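Local coordinates for protein type 6 secretion amidase effector 2 (Salmonella typhi, PDB 6WIN) that probably cleaves amide bonds in the peptide part of bacterial cell-wall peptidoglycan, acting as an antibacterial toxin delivered by the type VI secretion system, at residues Gln12-Val17 / Gln28-Val33; Gln22-Ile27 / Gly34-Trp39; Thr55-Phe60 / Gly83-Met88; Asn67-Asn72 / Ile120-Asn125; Phe76-Asp81 / Val100-Ile105. All coordinates share one frame; numbering follows the deposited sequence.

Interaction 1 of 5, residues Gln12-Val17 / Gln28-Val33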
# COMPACT_ATOMS: atom_id res chain seq x y z
N GLN A 12 1.01 -0.50 15.53
CA GLN A 12 2.38 -0.91 15.79
C GLN A 12 2.40 -1.95 16.91
O GLN A 12 1.74 -1.79 17.94
CB GLN A 12 3.24 0.29 16.18
CG GLN A 12 4.62 -0.10 16.70
CD GLN A 12 5.61 -0.38 15.57
OE1 GLN A 12 5.31 -0.15 14.40
NE2 GLN A 12 6.79 -0.87 15.93
N ASP A 13 3.11 -3.05 16.66
CA ASP A 13 3.37 -4.12 17.61
C ASP A 13 2.16 -5.03 17.80
O ASP A 13 2.24 -5.92 18.64
CB ASP A 13 3.81 -3.59 18.97
CG ASP A 13 5.27 -3.23 19.00
OD1 ASP A 13 5.96 -3.58 18.03
OD2 ASP A 13 5.71 -2.60 19.99
N THR A 14 1.07 -4.85 17.06
CA THR A 14 -0.03 -5.79 17.21
C THR A 14 0.33 -7.11 16.54
O THR A 14 1.27 -7.21 15.76
CB THR A 14 -1.34 -5.24 16.63
OG1 THR A 14 -1.17 -4.84 15.27
CG2 THR A 14 -1.85 -4.06 17.45
N GLU A 15 -0.44 -8.14 16.88
CA GLU A 15 -0.27 -9.44 16.24
C GLU A 15 -0.76 -9.38 14.79
O GLU A 15 -1.74 -8.71 14.48
CB GLU A 15 -1.02 -10.52 17.01
CG GLU A 15 -0.36 -10.89 18.33
CD GLU A 15 1.06 -11.37 18.14
OE1 GLU A 15 1.23 -12.50 17.62
OE2 GLU A 15 1.99 -10.62 18.47
N LYS A 16 -0.03 -10.07 13.91
CA LYS A 16 -0.44 -10.16 12.52
C LYS A 16 -1.76 -10.92 12.42
O LYS A 16 -2.08 -11.75 13.27
CB LYS A 16 0.65 -10.85 11.70
CG LYS A 16 1.96 -10.09 11.69
CD LYS A 16 2.87 -10.57 10.58
CE LYS A 16 3.39 -11.97 10.86
NZ LYS A 16 4.38 -12.42 9.85
N VAL A 17 -2.52 -10.62 11.37
CA VAL A 17 -3.91 -11.05 11.25
C VAL A 17 -4.12 -11.65 9.87
O VAL A 17 -3.29 -11.53 8.97
CB VAL A 17 -4.90 -9.89 11.47
CG1 VAL A 17 -4.81 -9.38 12.90
CG2 VAL A 17 -4.61 -8.77 10.48
N GLN A 28 -7.78 -5.89 5.18
CA GLN A 28 -9.11 -6.48 5.15
C GLN A 28 -9.60 -6.82 6.54
O GLN A 28 -10.82 -6.86 6.76
CB GLN A 28 -9.10 -7.74 4.28
CG GLN A 28 -8.93 -7.45 2.78
CD GLN A 28 -8.68 -8.71 1.98
OE1 GLN A 28 -8.22 -9.72 2.51
NE2 GLN A 28 -8.98 -8.66 0.68
N HIS A 29 -8.69 -7.08 7.48
CA HIS A 29 -9.10 -7.40 8.84
C HIS A 29 -9.79 -6.21 9.49
O HIS A 29 -10.80 -6.37 10.18
CB HIS A 29 -7.89 -7.84 9.67
CG HIS A 29 -8.25 -8.25 11.06
ND1 HIS A 29 -8.68 -9.52 11.38
CD2 HIS A 29 -8.26 -7.55 12.22
CE1 HIS A 29 -8.93 -9.59 12.68
NE2 HIS A 29 -8.68 -8.40 13.21
N TYR A 30 -9.28 -4.99 9.25
CA TYR A 30 -9.84 -3.81 9.88
C TYR A 30 -10.84 -3.05 9.02
O TYR A 30 -11.73 -2.39 9.57
CB TYR A 30 -8.72 -2.86 10.30
CG TYR A 30 -7.87 -3.45 11.41
CD1 TYR A 30 -8.24 -3.33 12.74
CD2 TYR A 30 -6.71 -4.16 11.11
CE1 TYR A 30 -7.46 -3.89 13.75
CE2 TYR A 30 -5.93 -4.70 12.09
CZ TYR A 30 -6.32 -4.57 13.41
OH TYR A 30 -5.53 -5.13 14.39
N ILE A 31 -10.73 -3.12 7.69
CA ILE A 31 -11.54 -2.31 6.77
C ILE A 31 -12.02 -3.20 5.63
O ILE A 31 -11.24 -3.96 5.06
CB ILE A 31 -10.74 -1.14 6.16
CG1 ILE A 31 -9.84 -0.47 7.20
CG2 ILE A 31 -11.68 -0.13 5.48
CD1 ILE A 31 -10.58 0.34 8.21
N ARG A 32 -13.31 -3.09 5.27
CA ARG A 32 -13.84 -3.86 4.15
C ARG A 32 -13.41 -3.21 2.83
O ARG A 32 -14.18 -2.54 2.14
CB ARG A 32 -15.35 -4.00 4.22
CG ARG A 32 -15.90 -4.93 3.12
CD ARG A 32 -17.21 -5.60 3.51
NE ARG A 32 -17.20 -6.07 4.89
CZ ARG A 32 -18.27 -6.59 5.50
NH1 ARG A 32 -19.41 -6.70 4.84
NH2 ARG A 32 -18.19 -6.99 6.77
N VAL A 33 -12.14 -3.42 2.46
CA VAL A 33 -11.66 -2.92 1.18
C VAL A 33 -11.93 -3.89 0.03
O VAL A 33 -11.70 -3.53 -1.14
CB VAL A 33 -10.15 -2.62 1.26
CG1 VAL A 33 -9.92 -1.52 2.27
CG2 VAL A 33 -9.39 -3.88 1.65
O HOH W 1 -3.10 -6.10 13.88
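The C-terminal turn of helix 23-30 presents His-29 and Tyr-30 to Val-17 and Thr-14, residues of the extended loop that leads into the helix, so the chain folds back on itself at the protein surface. Val-17 lies over one face of the imidazole: its CG1 sits 3.9 Å from the centre of the His-29 ring and only 6° off the ring normal, a CH-pi contact. The other methyl, CG2, reaches back to the root of the side chain, 3.5 Å from His-29 CB. The imidazole is swung into this position with CG anti to the backbone N (chi1 -177°), and the two side chains cross nearly at right angles. Tyr-30 meets the loop through water instead. Its OH is 4.5 Å from Thr-14 OG1, too far for a direct bond, and water 1 fills the gap, 2.7 Å from Tyr-30 OH and donating to Thr-14 OG1 and to the carbonyl O of Glu-15. Thr-14 OG1 is also bonded to the carbonyl O of Leu-11. A branched aliphatic residue thus suits the flat ring, while the hydroxyls suit the water bridge; with no direct hydrogen bond across, dispersion and one shared water join loop to helix.

Interaction 2 of 5, residues Gln22-Ile27 / Gly34-Trp39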
# COMPACT_ATOMS: atom_id res chain seq x y z
N GLN A 22 -0.88 -12.06 5.12
CA GLN A 22 -0.47 -11.30 3.94
C GLN A 22 -0.84 -9.82 4.08
O GLN A 22 -1.68 -9.43 4.88
CB GLN A 22 -1.08 -11.90 2.67
CG GLN A 22 -0.84 -13.40 2.55
CD GLN A 22 -1.76 -14.09 1.55
OE1 GLN A 22 -1.42 -15.15 1.01
NE2 GLN A 22 -2.92 -13.49 1.28
N CYS A 23 -0.15 -8.99 3.28
CA CYS A 23 -0.31 -7.55 3.39
C CYS A 23 -1.76 -7.11 3.17
O CYS A 23 -2.28 -6.27 3.91
CB CYS A 23 0.62 -6.85 2.39
N VAL A 24 -2.41 -7.65 2.14
CA VAL A 24 -3.81 -7.29 1.88
C VAL A 24 -4.71 -7.72 3.03
O VAL A 24 -5.68 -7.03 3.37
CB VAL A 24 -4.27 -7.90 0.53
CG1 VAL A 24 -5.75 -7.63 0.29
CG2 VAL A 24 -3.44 -7.31 -0.61
N GLU A 25 -4.39 -8.85 3.68
CA GLU A 25 -5.24 -9.35 4.75
C GLU A 25 -5.19 -8.46 5.99
O GLU A 25 -6.14 -8.44 6.77
CB GLU A 25 -4.84 -10.77 5.12
CG GLU A 25 -5.18 -11.78 4.03
CD GLU A 25 -4.65 -13.17 4.36
OE1 GLU A 25 -3.57 -13.27 4.96
OE2 GLU A 25 -5.32 -14.16 4.02
N LEU A 26 -4.10 -7.71 6.19
CA LEU A 26 -4.08 -6.73 7.27
C LEU A 26 -5.14 -5.67 7.04
O LEU A 26 -5.95 -5.39 7.94
CB LEU A 26 -2.70 -6.08 7.39
CG LEU A 26 -2.66 -4.93 8.40
CD1 LEU A 26 -2.84 -5.46 9.83
CD2 LEU A 26 -1.35 -4.18 8.27
N ILE A 27 -5.17 -5.09 5.84
CA ILE A 27 -6.18 -4.09 5.52
C ILE A 27 -7.57 -4.68 5.70
O ILE A 27 -8.45 -4.05 6.29
CB ILE A 27 -6.00 -3.57 4.09
CG1 ILE A 27 -4.52 -3.35 3.75
CG2 ILE A 27 -6.78 -2.29 3.95
CD1 ILE A 27 -3.85 -2.31 4.61
N GLY A 34 -12.42 -5.09 0.31
CA GLY A 34 -12.64 -6.04 -0.75
C GLY A 34 -11.35 -6.67 -1.25
O GLY A 34 -10.27 -6.49 -0.70
N GLN A 35 -11.50 -7.46 -2.30
CA GLN A 35 -10.37 -8.16 -2.89
C GLN A 35 -9.57 -7.21 -3.75
O GLN A 35 -10.13 -6.33 -4.41
CB GLN A 35 -10.84 -9.37 -3.70
CG GLN A 35 -11.70 -10.32 -2.87
CD GLN A 35 -12.07 -11.59 -3.61
OE1 GLN A 35 -11.79 -11.73 -4.80
NE2 GLN A 35 -12.72 -12.51 -2.90
N ALA A 36 -8.24 -7.38 -3.73
CA ALA A 36 -7.35 -6.42 -4.39
C ALA A 36 -7.57 -6.38 -5.90
O ALA A 36 -7.25 -5.37 -6.54
CB ALA A 36 -5.90 -6.77 -4.07
N SER A 37 -8.10 -7.46 -6.47
CA SER A 37 -8.43 -7.51 -7.89
C SER A 37 -9.49 -6.49 -8.29
O SER A 37 -9.62 -6.20 -9.49
CB SER A 37 -8.92 -8.91 -8.25
OG SER A 37 -9.97 -9.30 -7.39
N THR A 38 -10.25 -5.95 -7.33
CA THR A 38 -11.29 -4.98 -7.64
C THR A 38 -10.82 -3.53 -7.50
O THR A 38 -11.57 -2.62 -7.86
CB THR A 38 -12.51 -5.19 -6.72
OG1 THR A 38 -12.16 -4.85 -5.37
CG2 THR A 38 -12.97 -6.65 -6.77
N TRP A 39 -9.61 -3.31 -6.99
CA TRP A 39 -9.17 -1.95 -6.68
C TRP A 39 -8.88 -1.17 -7.96
O TRP A 39 -8.46 -1.72 -8.98
CB TRP A 39 -7.91 -1.99 -5.79
CG TRP A 39 -8.14 -2.58 -4.42
CD1 TRP A 39 -9.34 -2.90 -3.85
CD2 TRP A 39 -7.13 -2.93 -3.46
NE1 TRP A 39 -9.14 -3.42 -2.59
CE2 TRP A 39 -7.79 -3.46 -2.33
CE3 TRP A 39 -5.73 -2.87 -3.45
CZ2 TRP A 39 -7.10 -3.91 -1.20
CZ3 TRP A 39 -5.05 -3.31 -2.33
CH2 TRP A 39 -5.74 -3.82 -1.22
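Ala-36 and Trp-39 pack against Val-24 on the first turns of helix 23-30, which lies against one face of the antiparallel sheet, an arrangement consistent with a papain-like amidase fold. Along 34-39, Gly-34 comes first, at a positive phi (76°) that glycine adopts easily, and turns the chain after the helix. Gln-35 points its side chain away from the helix, but its carbonyl O accepts both Thr-38 N and Thr-38 OG1, the hydroxyl at 2.7 Å and in the carbonyl plane, which braces the short 3-10 turn. Small Ala-36 turns its methyl to the helix, where CB lies 4.3 Å from Val-24 CG2; its CA also sits over the Trp-39 ring, 3.6 Å above the plane. Trp-39 closes the segment: its indole reaches from the direction opposite to Val-24, and NE1 is bonded to the carbonyl O of Val-33. Beta-branched Val-24 divides its two methyls between these partners, CG1 standing anti to the backbone N (chi1 175°) and lying 4.1 Å from Trp-39 CH2.

Interaction 3 of 5, residues Thr55-Phe60 / Gly83-Met88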
# COMPACT_ATOMS: atom_id res chain seq x y z
N THR A 55 -4.71 6.43 5.41
CA THR A 55 -5.24 6.12 4.09
C THR A 55 -4.73 4.77 3.62
O THR A 55 -3.54 4.46 3.77
CB THR A 55 -4.85 7.21 3.09
OG1 THR A 55 -5.32 8.48 3.55
CG2 THR A 55 -5.45 6.91 1.73
N VAL A 56 -5.62 3.95 3.07
CA VAL A 56 -5.20 2.68 2.49
C VAL A 56 -4.51 2.94 1.16
O VAL A 56 -5.08 3.59 0.27
CB VAL A 56 -6.40 1.74 2.31
CG1 VAL A 56 -5.96 0.51 1.55
CG2 VAL A 56 -7.03 1.38 3.68
N ILE A 57 -3.28 2.43 1.01
CA ILE A 57 -2.50 2.61 -0.20
C ILE A 57 -1.97 1.26 -0.68
O ILE A 57 -1.98 0.27 0.05
CB ILE A 57 -1.34 3.61 0.02
CG1 ILE A 57 -0.34 3.06 1.05
CG2 ILE A 57 -1.91 4.94 0.50
CD1 ILE A 57 0.89 3.96 1.25
N ALA A 58 -1.52 1.22 -1.94
CA ALA A 58 -1.06 -0.03 -2.53
C ALA A 58 -0.20 0.25 -3.75
O ALA A 58 -0.25 1.34 -4.32
CB ALA A 58 -2.24 -0.92 -2.93
N THR A 59 0.58 -0.75 -4.14
CA THR A 59 1.26 -0.75 -5.42
C THR A 59 0.25 -0.92 -6.56
O THR A 59 -0.57 -1.84 -6.53
CB THR A 59 2.27 -1.89 -5.48
OG1 THR A 59 1.57 -3.13 -5.31
CG2 THR A 59 3.35 -1.76 -4.39
N PHE A 60 0.33 -0.05 -7.57
CA PHE A 60 -0.58 -0.12 -8.71
C PHE A 60 0.20 -0.06 -10.02
O PHE A 60 1.14 0.72 -10.16
CB PHE A 60 -1.60 1.01 -8.72
CG PHE A 60 -2.77 0.78 -7.81
CD1 PHE A 60 -3.91 0.13 -8.27
CD2 PHE A 60 -2.75 1.25 -6.51
CE1 PHE A 60 -4.99 -0.07 -7.45
CE2 PHE A 60 -3.83 1.05 -5.68
CZ PHE A 60 -4.96 0.39 -6.16
N GLY A 83 12.53 12.00 1.37
CA GLY A 83 13.19 10.77 0.99
C GLY A 83 12.33 9.52 0.88
O GLY A 83 12.81 8.48 0.44
N GLY A 84 11.06 9.58 1.28
CA GLY A 84 10.22 8.40 1.17
C GLY A 84 8.97 8.54 2.01
O GLY A 84 8.62 9.63 2.46
N ILE A 85 8.30 7.40 2.22
CA ILE A 85 7.06 7.35 2.98
C ILE A 85 7.19 6.34 4.11
O ILE A 85 7.89 5.32 4.01
CB ILE A 85 5.84 6.98 2.09
CG1 ILE A 85 6.06 5.62 1.42
CG2 ILE A 85 5.59 8.04 1.04
CD1 ILE A 85 4.83 5.11 0.66
N TRP A 86 6.50 6.62 5.21
CA TRP A 86 6.33 5.67 6.30
C TRP A 86 4.96 5.00 6.17
O TRP A 86 3.95 5.70 6.02
CB TRP A 86 6.44 6.39 7.64
CG TRP A 86 7.84 6.67 8.07
CD1 TRP A 86 8.53 7.84 7.93
CD2 TRP A 86 8.73 5.76 8.73
NE1 TRP A 86 9.79 7.71 8.46
CE2 TRP A 86 9.94 6.44 8.95
CE3 TRP A 86 8.61 4.43 9.15
CZ2 TRP A 86 11.04 5.84 9.57
CZ3 TRP A 86 9.71 3.83 9.77
CH2 TRP A 86 10.90 4.54 9.98
N VAL A 87 4.93 3.66 6.18
CA VAL A 87 3.69 2.91 6.11
C VAL A 87 3.59 1.96 7.31
O VAL A 87 4.57 1.68 7.99
CB VAL A 87 3.56 2.10 4.79
CG1 VAL A 87 3.80 2.99 3.57
CG2 VAL A 87 4.50 0.90 4.80
N MSE A 88 2.37 1.48 7.54
CA MSE A 88 2.09 0.40 8.49
C MSE A 88 1.63 -0.85 7.73
O MSE A 88 0.65 -0.79 6.95
CB MSE A 88 1.02 0.87 9.49
CG MSE A 88 0.69 -0.10 10.62
SE MSE A 88 2.12 -0.13 11.95
CE MSE A 88 1.86 1.69 12.83
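Ile-57 meets Ile-85 and Val-87 over one face of the six-stranded antiparallel sheet. The strands that carry them, 56-59 and 84-89, are not neighbours: strand 74-81 runs between them, and the nearest pair of CA atoms, those of Ile-57 and Val-87, is 8.8 Å apart. The contact is therefore made by side chains alone, above the intervening strand, where the side chain of Val-87 also touches small Ala-75. From CB, which points toward strand 84-89, Ile-57 sends CG1 between its backbone N and carbonyl carbon (chi1 64°), and the chain then extends fully (chi2 176°). CB and CG1 serve as the arm that spans the intervening strand, while the terminal methyl CD1 does the touching. It approaches Ile-85 tip to tip, the two CD1 atoms 4.1 Å apart, and meets Val-87 at a slant. Isoleucine suits this place because its longer branch can bridge two strand spacings; valine, nearer the level of Ile-57, needs only a short branch. All three residues are buried, and Ile-85 and Val-87 also touch Ile-105 of strand 101-106. Val-87 CG1 lies 3.8 Å from Ile-57 CD1 and 3.7 Å from Ile-85 CD1, so the three methyls form a compact triangle.

Interaction 4 of 5, residues Asn67-Asn72 / Ile120-Asn125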
# COMPACT_ATOMS: atom_id res chain seq x y z
N ASN A 67 -1.70 -8.45 -9.05
CA ASN A 67 -1.71 -9.75 -8.36
C ASN A 67 -0.65 -10.68 -8.92
O ASN A 67 -0.13 -11.54 -8.20
CB ASN A 67 -3.09 -10.40 -8.47
CG ASN A 67 -4.20 -9.52 -7.93
OD1 ASN A 67 -4.85 -8.78 -8.68
ND2 ASN A 67 -4.44 -9.59 -6.62
N HIS A 68 -0.33 -10.52 -10.19
CA HIS A 68 0.61 -11.36 -10.93
C HIS A 68 2.07 -11.06 -10.62
O HIS A 68 2.95 -11.73 -11.16
CB HIS A 68 0.37 -11.16 -12.42
CG HIS A 68 0.25 -9.72 -12.82
ND1 HIS A 68 -0.90 -8.98 -12.64
CD2 HIS A 68 1.15 -8.87 -13.38
CE1 HIS A 68 -0.71 -7.75 -13.08
NE2 HIS A 68 0.53 -7.66 -13.53
N ASN A 69 2.35 -10.08 -9.77
CA ASN A 69 3.71 -9.59 -9.57
C ASN A 69 4.10 -9.85 -8.12
O ASN A 69 3.34 -9.54 -7.20
CB ASN A 69 3.77 -8.09 -9.92
CG ASN A 69 5.18 -7.52 -9.89
OD1 ASN A 69 6.06 -8.00 -9.18
ND2 ASN A 69 5.39 -6.48 -10.68
N SER A 70 5.29 -10.44 -7.92
CA SER A 70 5.75 -10.73 -6.56
C SER A 70 6.00 -9.47 -5.75
O SER A 70 6.07 -9.54 -4.52
CB SER A 70 7.02 -11.59 -6.61
OG SER A 70 8.09 -10.90 -7.23
N GLY A 71 6.13 -8.32 -6.41
CA GLY A 71 6.31 -7.07 -5.71
C GLY A 71 5.04 -6.34 -5.31
O GLY A 71 5.13 -5.21 -4.82
N ASN A 72 3.86 -6.94 -5.49
CA ASN A 72 2.64 -6.26 -5.08
C ASN A 72 2.60 -6.13 -3.56
O ASN A 72 3.12 -6.98 -2.83
CB ASN A 72 1.39 -6.97 -5.61
CG ASN A 72 1.25 -8.42 -5.12
OD1 ASN A 72 1.07 -8.68 -3.93
ND2 ASN A 72 1.32 -9.35 -6.05
N ILE A 120 10.97 -0.57 -10.63
CA ILE A 120 12.03 -1.35 -9.99
C ILE A 120 11.71 -1.50 -8.50
O ILE A 120 11.15 -0.59 -7.87
CB ILE A 120 13.41 -0.69 -10.17
CG1 ILE A 120 13.40 0.74 -9.62
CG2 ILE A 120 13.82 -0.69 -11.63
CD1 ILE A 120 14.74 1.18 -9.04
N ARG A 121 12.07 -2.66 -7.94
CA ARG A 121 11.91 -2.99 -6.52
C ARG A 121 10.58 -2.49 -5.96
O ARG A 121 10.52 -1.79 -4.94
CB ARG A 121 13.10 -2.46 -5.70
CG ARG A 121 14.44 -3.03 -6.16
CD ARG A 121 15.57 -2.03 -6.00
NE ARG A 121 15.73 -1.63 -4.61
CZ ARG A 121 16.58 -0.70 -4.17
NH1 ARG A 121 16.63 -0.41 -2.88
NH2 ARG A 121 17.37 -0.06 -5.03
N MSE A 122 9.50 -2.89 -6.63
CA MSE A 122 8.22 -2.18 -6.56
C MSE A 122 7.69 -1.97 -5.13
O MSE A 122 7.37 -0.85 -4.74
CB MSE A 122 7.20 -2.91 -7.43
CG MSE A 122 6.15 -2.01 -8.02
SE MSE A 122 4.64 -2.95 -8.76
CE MSE A 122 5.52 -3.11 -10.55
N SER A 123 7.64 -3.05 -4.34
CA SER A 123 7.13 -2.96 -2.97
C SER A 123 8.00 -2.06 -2.09
O SER A 123 7.52 -1.58 -1.05
CB SER A 123 7.04 -4.36 -2.37
OG SER A 123 8.34 -4.89 -2.18
N ASN A 124 9.26 -1.85 -2.46
CA ASN A 124 10.18 -0.97 -1.74
C ASN A 124 10.42 0.34 -2.49
O ASN A 124 11.45 1.00 -2.27
CB ASN A 124 11.50 -1.70 -1.47
CG ASN A 124 11.30 -2.97 -0.66
OD1 ASN A 124 10.54 -2.98 0.30
ND2 ASN A 124 11.96 -4.04 -1.06
N ASN A 125 9.48 0.72 -3.36
CA ASN A 125 9.57 1.90 -4.22
C ASN A 125 8.43 2.84 -3.86
O ASN A 125 7.27 2.56 -4.19
CB ASN A 125 9.47 1.47 -5.70
CG ASN A 125 9.83 2.58 -6.66
OD1 ASN A 125 9.57 3.76 -6.41
ND2 ASN A 125 10.45 2.21 -7.77
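Gly-71 in the type I beta turn 69-72 lies beside Ser-123 in the short 3-10 turn 122-123, their CA atoms 5.0 Å apart, yet no hydrogen bond joins the two backbones. The closest meeting is between Gly-71 O and Ser-123 CB, 3.2 Å apart, and Met-122 CB stands 4.0 Å from the same Gly-71 O. Glycine suits the spot: with no side chain on the flank that faces Met-122 CB, the bare backbone lets the loops come this near. Met-122, modelled as selenomethionine, bends at its end (chi3 -89°), which brings its CE to 3.4 Å from Asn-69 ND2 as the two side chains cross at an angle. This apolar methyl lies against the amide without bonding to it. The same amide is held through its oxygen: OD1 accepts from Gly-71 N at 2.8 Å, with the N-H pointing nearly straight at it (169°) although the donor lies 41° out of the carbonyl plane. On the opposing loop, Asn-125 ND2 ties back to Ile-120 O, and Ser-123 O bonds to Tyr-129 and Arg-103. The bond from Asn-69 OD1 to the amide two residues on is an Asx turn, here superposed on a type I beta turn in the loop leading to strand 74-81.

Interaction 5 of 5, residues Phe76-Asp81 / Val100-Ile105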
# COMPACT_ATOMS: atom_id res chain seq x y z
N PHE A 76 -1.08 0.76 5.16
CA PHE A 76 -1.68 2.00 5.63
C PHE A 76 -0.63 3.11 5.57
O PHE A 76 0.48 2.94 6.09
CB PHE A 76 -2.19 1.89 7.07
CG PHE A 76 -3.31 0.89 7.27
CD1 PHE A 76 -4.62 1.20 6.91
CD2 PHE A 76 -3.05 -0.34 7.85
CE1 PHE A 76 -5.64 0.30 7.12
CE2 PHE A 76 -4.08 -1.25 8.06
CZ PHE A 76 -5.38 -0.93 7.69
N PHE A 77 -0.99 4.24 4.98
CA PHE A 77 -0.09 5.39 4.94
C PHE A 77 0.05 6.01 6.33
O PHE A 77 -0.93 6.17 7.06
CB PHE A 77 -0.62 6.43 3.97
CG PHE A 77 0.17 7.70 3.94
CD1 PHE A 77 1.37 7.76 3.25
CD2 PHE A 77 -0.30 8.83 4.59
CE1 PHE A 77 2.11 8.95 3.22
CE2 PHE A 77 0.42 10.02 4.55
CZ PHE A 77 1.63 10.08 3.87
N LEU A 78 1.28 6.37 6.70
CA LEU A 78 1.51 7.07 7.97
C LEU A 78 2.04 8.48 7.81
O LEU A 78 1.63 9.37 8.56
CB LEU A 78 2.48 6.28 8.87
CG LEU A 78 2.07 4.90 9.38
CD1 LEU A 78 3.18 4.31 10.26
CD2 LEU A 78 0.73 4.92 10.12
N GLY A 79 2.95 8.73 6.87
CA GLY A 79 3.54 10.04 6.69
C GLY A 79 4.57 9.99 5.59
O GLY A 79 4.84 8.94 5.01
N GLN A 80 5.16 11.15 5.30
CA GLN A 80 6.17 11.20 4.25
C GLN A 80 7.11 12.38 4.44
O GLN A 80 6.79 13.35 5.14
CB GLN A 80 5.53 11.25 2.85
CG GLN A 80 4.83 12.56 2.50
CD GLN A 80 4.20 12.53 1.11
OE1 GLN A 80 4.89 12.39 0.10
NE2 GLN A 80 2.87 12.63 1.06
N ASP A 81 8.27 12.28 3.81
CA ASP A 81 9.28 13.33 3.80
C ASP A 81 9.92 13.35 2.41
O ASP A 81 9.47 12.65 1.49
CB ASP A 81 10.30 13.12 4.93
CG ASP A 81 10.90 11.73 4.92
OD1 ASP A 81 11.60 11.38 3.95
OD2 ASP A 81 10.66 10.98 5.88
N VAL A 100 2.85 -6.56 13.20
CA VAL A 100 2.47 -5.39 12.42
C VAL A 100 3.34 -4.23 12.87
O VAL A 100 3.49 -3.99 14.08
CB VAL A 100 0.97 -5.10 12.59
CG1 VAL A 100 0.53 -3.91 11.75
CG2 VAL A 100 0.17 -6.33 12.22
N SER A 101 3.97 -3.53 11.92
CA SER A 101 4.94 -2.51 12.31
C SER A 101 5.19 -1.52 11.18
O SER A 101 4.88 -1.80 10.02
CB SER A 101 6.27 -3.13 12.74
OG SER A 101 6.81 -3.95 11.73
N LYS A 102 5.79 -0.39 11.55
CA LYS A 102 6.11 0.67 10.60
C LYS A 102 7.40 0.39 9.86
O LYS A 102 8.35 -0.18 10.42
CB LYS A 102 6.29 2.02 11.29
CG LYS A 102 5.42 2.31 12.46
CD LYS A 102 5.83 3.65 13.02
CE LYS A 102 4.87 4.12 14.08
NZ LYS A 102 5.28 5.48 14.54
N ARG A 103 7.46 0.84 8.60
CA ARG A 103 8.72 0.81 7.86
C ARG A 103 8.76 1.97 6.87
O ARG A 103 7.73 2.53 6.49
CB ARG A 103 8.93 -0.54 7.14
CG ARG A 103 8.00 -0.77 5.94
CD ARG A 103 8.39 -2.07 5.23
NE ARG A 103 7.50 -2.35 4.10
CZ ARG A 103 7.89 -2.38 2.83
NH1 ARG A 103 9.15 -2.13 2.50
NH2 ARG A 103 7.00 -2.66 1.88
N TYR A 104 9.98 2.32 6.48
CA TYR A 104 10.27 3.45 5.61
C TYR A 104 10.47 2.92 4.20
O TYR A 104 11.33 2.07 3.97
CB TYR A 104 11.53 4.16 6.08
CG TYR A 104 11.86 5.50 5.44
CD1 TYR A 104 10.97 6.56 5.52
CD2 TYR A 104 13.09 5.72 4.84
CE1 TYR A 104 11.28 7.79 4.98
CE2 TYR A 104 13.42 6.96 4.30
CZ TYR A 104 12.51 7.98 4.38
OH TYR A 104 12.80 9.21 3.87
N ILE A 105 9.66 3.43 3.27
CA ILE A 105 9.75 3.09 1.85
C ILE A 105 10.31 4.31 1.14
O ILE A 105 9.68 5.37 1.14
CB ILE A 105 8.39 2.67 1.29
CG1 ILE A 105 7.79 1.54 2.15
CG2 ILE A 105 8.50 2.27 -0.18
CD1 ILE A 105 6.53 0.90 1.54
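Tyr-104 and Asp-81 bring a phenol ring and a carboxylate together near one end of the antiparallel sheet, their planes 35° apart. Asp-81 OD1 lies in the ring plane at the edge, where it accepts a hydrogen bond from Tyr-104 OH; the modelled 2.5 Å is very short, so the exact length is doubtful. The other oxygen, OD2, comes obliquely to the ring, 3.4 Å from Tyr-104 CE1. The Tyr-104 ring also meets that of Trp-86, the two being inclined to each other. Trp-86 belongs to strand 84-89, which separates strands 74-81 and 101-106, so the contact reaches across a strand, and the touching parts, 78-81 and 102-104, run in roughly the same direction, 23° apart. Tyrosine suits this span by its length: with CG anti to the backbone N (chi1 -170°), its OH reaches Asp-81 from the opposite direction. Asp-81 OD1 has a second donor in Gly-83 N, so the same oxygen joins the tight turn to the edge strand. Along the contact a classic beta bulge, Leu-78 and Gly-79 facing Trp-86, interrupts strand 74-81. Here Leu-78 lays its side chain nearly at right angles across the extended aliphatic chain of Lys-102; Leu-78 CD1 is 3.7 Å from Lys-102 CG and 3.9 Å from Lys-102 CD.

How the interactions relate
Interactions 3 and 5, whose centres are 6 Å apart, lie on the antiparallel sheet, each bridging alternate strands: interaction 3 passes over strand 74-81, which itself takes part in interaction 5. Interactions 1 and 2 share helix 23-30, their centres 11 Å apart and their segments alternating along the chain. Leu-26 and Ile-27 of the helix pack on Phe-76, while Gln-12 bonds to Lys-102 N, so helix and leading loop are both fastened to the sheet. Interaction 4 joins two loops whose segments enclose interaction 5 in sequence; Ser-123 and Asn-124 bond to Arg-103. Together the five contacts weld helix, loops and sheet into one compact domain.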